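Local coordinates for adhesion and penetration protein autotransporter (Haemophilus influenzae, PDB 3SYJ) that promotes adherence to and invasion of host cells as a self-associating bacterial surface adhesin, and is a probable serine protease, at residues 735-747 / 754-766. Residues are numbered along the deposited sequence; the frame is centred on the assembly and turned at random.
Sequences FTLSNNATQIGNI and TATVDNANLNGNV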
loop_
_atom_site.group_PDB
_atom_site.type_symbol
_atom_site.label_atom_id
_atom_site.label_comp_id
_atom_site.label_asym_id
_atom_site.label_seq_id
_atom_site.Cartn_x
_atom_site.Cartn_y
_atom_site.Cartn_z
ATOM N N PHE A 735 22.611 -5.926 4.176
ATOM C CA PHE A 735 22.474 -4.596 3.592
ATOM C C PHE A 735 22.807 -3.506 4.597
ATOM O O PHE A 735 22.321 -3.533 5.725
ATOM C CB PHE A 735 21.063 -4.378 3.056
ATOM C CG PHE A 735 20.805 -2.969 2.596
ATOM C CD1 PHE A 735 21.368 -2.495 1.419
ATOM C CD2 PHE A 735 19.994 -2.119 3.333
ATOM C CE1 PHE A 735 21.128 -1.198 0.987
ATOM C CE2 PHE A 735 19.750 -0.823 2.905
ATOM C CZ PHE A 735 20.318 -0.361 1.732
ATOM N N THR A 736 23.624 -2.544 4.177
ATOM C CA THR A 736 24.025 -1.449 5.052
ATOM C C THR A 736 23.744 -0.079 4.434
ATOM O O THR A 736 24.149 0.205 3.306
ATOM C CB THR A 736 25.519 -1.522 5.410
ATOM O OG1 THR A 736 25.815 -2.783 6.026
ATOM C CG2 THR A 736 25.882 -0.404 6.370
ATOM N N LEU A 737 23.037 0.763 5.179
ATOM C CA LEU A 737 22.842 2.155 4.799
ATOM C C LEU A 737 23.644 2.968 5.793
ATOM O O LEU A 737 23.379 2.911 6.993
ATOM C CB LEU A 737 21.361 2.534 4.880
ATOM C CG LEU A 737 20.959 3.917 4.358
ATOM C CD1 LEU A 737 21.089 3.989 2.841
ATOM C CD2 LEU A 737 19.541 4.249 4.775
ATOM N N SER A 738 24.634 3.712 5.308
ATOM C CA SER A 738 25.565 4.378 6.214
ATOM C C SER A 738 26.069 5.734 5.739
ATOM O O SER A 738 25.721 6.210 4.660
ATOM C CB SER A 738 26.768 3.472 6.492
ATOM O OG SER A 738 27.619 3.400 5.363
ATOM N N ASN A 739 26.900 6.349 6.574
ATOM C CA ASN A 739 27.596 7.576 6.214
ATOM C C ASN A 739 26.689 8.645 5.626
ATOM O O ASN A 739 27.016 9.285 4.627
ATOM C CB ASN A 739 28.761 7.255 5.281
ATOM C CG ASN A 739 29.790 6.350 5.941
ATOM O OD1 ASN A 739 30.573 6.801 6.774
ATOM N ND2 ASN A 739 29.781 5.070 5.584
ATOM N N ASN A 740 25.542 8.826 6.272
ATOM C CA ASN A 740 24.621 9.911 5.956
ATOM C C ASN A 740 23.881 9.768 4.626
ATOM O O ASN A 740 23.303 10.734 4.125
ATOM C CB ASN A 740 25.330 11.264 6.027
ATOM C CG ASN A 740 24.369 12.397 6.304
ATOM O OD1 ASN A 740 24.227 13.323 5.498
ATOM N ND2 ASN A 740 23.676 12.319 7.439
ATOM N N ALA A 741 23.887 8.567 4.057
ATOM C CA ALA A 741 23.097 8.311 2.860
ATOM C C ALA A 741 21.620 8.285 3.222
ATOM O O ALA A 741 21.264 8.198 4.396
ATOM C CB ALA A 741 23.510 7.002 2.207
ATOM N N THR A 742 20.765 8.354 2.206
ATOM C CA THR A 742 19.322 8.359 2.402
ATOM C C THR A 742 18.660 7.262 1.576
ATOM O O THR A 742 19.094 6.972 0.459
ATOM C CB THR A 742 18.723 9.717 2.000
ATOM O OG1 THR A 742 19.310 10.742 2.801
ATOM C CG2 THR A 742 17.216 9.734 2.200
ATOM N N GLN A 743 17.623 6.644 2.135
ATOM C CA GLN A 743 16.775 5.735 1.370
ATOM C C GLN A 743 15.309 6.136 1.445
ATOM O O GLN A 743 14.760 6.300 2.529
ATOM C CB GLN A 743 16.913 4.283 1.836
ATOM C CG GLN A 743 15.867 3.373 1.183
ATOM C CD GLN A 743 15.930 1.931 1.654
ATOM O OE1 GLN A 743 16.683 1.592 2.567
ATOM N NE2 GLN A 743 15.126 1.073 1.029
ATOM N N ILE A 744 14.678 6.296 0.289
ATOM C CA ILE A 744 13.236 6.451 0.249
ATOM C C ILE A 744 12.658 5.139 -0.244
ATOM O O ILE A 744 12.584 4.896 -1.452
ATOM C CB ILE A 744 12.779 7.583 -0.680
ATOM C CG1 ILE A 744 13.645 8.826 -0.482
ATOM C CG2 ILE A 744 11.315 7.904 -0.429
ATOM C CD1 ILE A 744 13.489 9.465 0.865
ATOM N N GLY A 745 12.272 4.293 0.707
ATOM C CA GLY A 745 11.743 2.975 0.416
ATOM C C GLY A 745 11.792 2.075 1.634
ATOM O O GLY A 745 12.297 2.470 2.685
ATOM N N ASN A 746 11.274 0.859 1.498
ATOM C CA ASN A 746 11.209 -0.072 2.620
ATOM C C ASN A 746 12.309 -1.126 2.604
ATOM O O ASN A 746 12.933 -1.376 1.574
ATOM C CB ASN A 746 9.843 -0.757 2.655
ATOM C CG ASN A 746 8.702 0.234 2.642
ATOM O OD1 ASN A 746 8.722 1.227 3.363
ATOM N ND2 ASN A 746 7.699 -0.028 1.812
ATOM N N ILE A 747 12.536 -1.743 3.760
ATOM C CA ILE A 747 13.440 -2.878 3.869
ATOM C C ILE A 747 12.674 -4.100 4.341
ATOM O O ILE A 747 11.938 -4.038 5.323
ATOM C CB ILE A 747 14.576 -2.605 4.858
ATOM C CG1 ILE A 747 15.398 -1.399 4.402
ATOM C CG2 ILE A 747 15.450 -3.839 5.006
ATOM C CD1 ILE A 747 16.485 -1.006 5.374
ATOM N N THR A 754 20.407 -9.712 7.209
ATOM C CA THR A 754 20.695 -8.655 8.165
ATOM C C THR A 754 20.641 -7.290 7.493
ATOM O O THR A 754 21.064 -7.139 6.347
ATOM C CB THR A 754 22.100 -8.818 8.753
ATOM O OG1 THR A 754 22.185 -10.065 9.453
ATOM C CG2 THR A 754 22.412 -7.678 9.707
ATOM N N ALA A 755 20.127 -6.296 8.207
ATOM C CA ALA A 755 20.144 -4.924 7.712
ATOM C C ALA A 755 20.627 -3.976 8.797
ATOM O O ALA A 755 20.389 -4.208 9.978
ATOM C CB ALA A 755 18.771 -4.514 7.212
ATOM N N THR A 756 21.307 -2.908 8.393
ATOM C CA THR A 756 21.843 -1.945 9.342
ATOM C C THR A 756 21.733 -0.531 8.808
ATOM O O THR A 756 22.077 -0.266 7.660
ATOM C CB THR A 756 23.322 -2.216 9.633
ATOM O OG1 THR A 756 23.463 -3.506 10.235
ATOM C CG2 THR A 756 23.885 -1.155 10.568
ATOM N N VAL A 757 21.252 0.380 9.641
ATOM C CA VAL A 757 21.269 1.792 9.300
ATOM C C VAL A 757 22.207 2.472 10.274
ATOM O O VAL A 757 21.848 2.709 11.431
ATOM C CB VAL A 757 19.863 2.429 9.388
ATOM C CG1 VAL A 757 19.948 3.940 9.224
ATOM C CG2 VAL A 757 18.936 1.826 8.343
ATOM N N ASP A 758 23.419 2.760 9.814
ATOM C CA ASP A 758 24.432 3.388 10.655
ATOM C C ASP A 758 24.610 4.857 10.286
ATOM O O ASP A 758 25.154 5.182 9.232
ATOM C CB ASP A 758 25.763 2.635 10.545
ATOM C CG ASP A 758 26.813 3.149 11.521
ATOM O OD1 ASP A 758 26.731 4.329 11.918
ATOM O OD2 ASP A 758 27.721 2.371 11.888
ATOM N N ASN A 759 24.157 5.742 11.163
ATOM C CA ASN A 759 24.241 7.174 10.911
ATOM C C ASN A 759 23.743 7.507 9.508
ATOM O O ASN A 759 24.447 8.129 8.717
ATOM C CB ASN A 759 25.675 7.670 11.102
ATOM C CG ASN A 759 25.785 9.187 11.028
ATOM O OD1 ASN A 759 24.880 9.910 11.447
ATOM N ND2 ASN A 759 26.900 9.674 10.495
ATOM N N ALA A 760 22.527 7.079 9.200
ATOM C CA ALA A 760 21.924 7.363 7.908
ATOM C C ALA A 760 20.420 7.545 8.059
ATOM O O ALA A 760 19.880 7.414 9.158
ATOM C CB ALA A 760 22.228 6.247 6.925
ATOM N N ASN A 761 19.746 7.818 6.948
ATOM C CA ASN A 761 18.337 8.188 6.985
ATOM C C ASN A 761 17.444 7.230 6.216
ATOM O O ASN A 761 17.321 7.325 4.993
ATOM C CB ASN A 761 18.173 9.604 6.445
ATOM C CG ASN A 761 19.331 10.502 6.844
ATOM O OD1 ASN A 761 19.577 10.727 8.031
ATOM N ND2 ASN A 761 20.065 11.002 5.852
ATOM N N LEU A 762 16.818 6.305 6.936
ATOM C CA LEU A 762 15.852 5.402 6.327
ATOM C C LEU A 762 14.465 6.010 6.421
ATOM O O LEU A 762 13.851 6.033 7.488
ATOM C CB LEU A 762 15.866 4.030 7.002
ATOM C CG LEU A 762 14.751 3.081 6.554
ATOM C CD1 LEU A 762 14.798 2.857 5.053
ATOM C CD2 LEU A 762 14.852 1.757 7.287
ATOM N N ASN A 763 13.991 6.519 5.294
ATOM C CA ASN A 763 12.644 7.044 5.185
ATOM C C ASN A 763 11.719 5.968 4.619
ATOM O O ASN A 763 11.420 5.951 3.423
ATOM C CB ASN A 763 12.649 8.294 4.303
ATOM C CG ASN A 763 11.261 8.845 4.066
ATOM O OD1 ASN A 763 10.266 8.232 4.447
ATOM N ND2 ASN A 763 11.185 10.009 3.427
ATOM N N GLY A 764 11.281 5.065 5.492
ATOM C CA GLY A 764 10.459 3.936 5.097
ATOM C C GLY A 764 10.399 2.896 6.203
ATOM O O GLY A 764 10.950 3.099 7.284
ATOM N N ASN A 765 9.750 1.769 5.929
ATOM C CA ASN A 765 9.474 0.784 6.972
ATOM C C ASN A 765 10.310 -0.490 6.897
ATOM O O ASN A 765 10.824 -0.852 5.842
ATOM C CB ASN A 765 7.985 0.438 6.981
ATOM C CG ASN A 765 7.108 1.673 6.949
ATOM O OD1 ASN A 765 7.299 2.611 7.731
ATOM N ND2 ASN A 765 6.147 1.690 6.030
ATOM N N VAL A 766 10.430 -1.163 8.034
ATOM C CA VAL A 766 11.190 -2.397 8.130
ATOM C C VAL A 766 10.289 -3.549 8.567
ATOM O O VAL A 766 9.455 -3.403 9.461
ATOM C CB VAL A 766 12.359 -2.263 9.119
ATOM C CG1 VAL A 766 13.149 -3.561 9.186
ATOM C CG2 VAL A 766 13.261 -1.098 8.721
HETATM O O HOH W 1 23.864 -5.267 8.087
HETATM O O HOH W 2 28.296 5.485 8.957
HETATM O O HOH W 3 29.182 8.134 9.429
#
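The Asn761 amide has Thr742 OG1 almost in its plane: ND2 reaches that hydroxyl at 3.2 Å in a nearly straight bond (169°), while the Asn740 amide stands almost square to it. Residues 735-747 and 754-766 belong to successive coils of the right-handed parallel beta-helix of the passenger domain. One face of the Phe735 ring lies against its own strand, with Leu737 N 4.3 Å above the plane, toward the rim, and Val727 and Leu729 of the preceding coil touch its side chain. Backbone hydrogen bonds such as Leu737 N to Thr756 O, 2.9 Å, join parallel strands 735-738 with 754-758 and 742-744 with 761-763. Asparagine suits the type I' turn of residues 738-741 because it tolerates the positive phi of Asn739 and Asn740. Mostly apolar side chains fill the interior: short Ala760 points toward the preceding coil, its CB 3.7 Å from Leu737 CG, and Ile747 CD1 lies 3.7 Å from Leu762 CD2. Buried Gln743, the polar exception, runs alongside Leu762; its NE2 bonds to Gly725 O, whereas OE1 has no polar partner and meets Leu762 CD1 at 3.4 Å. The next corner, residues 745-746, carries an asparagine ladder: Asn726 OD1 accepts Asn746 N, and Asn765 OD1 accepts Gln784 N. In its middle rung Asn746 CG sits beside the backbone N (chi1 -53°), and OD1 accepts a hydrogen bond from Asn765 N at 2.8 Å (174°).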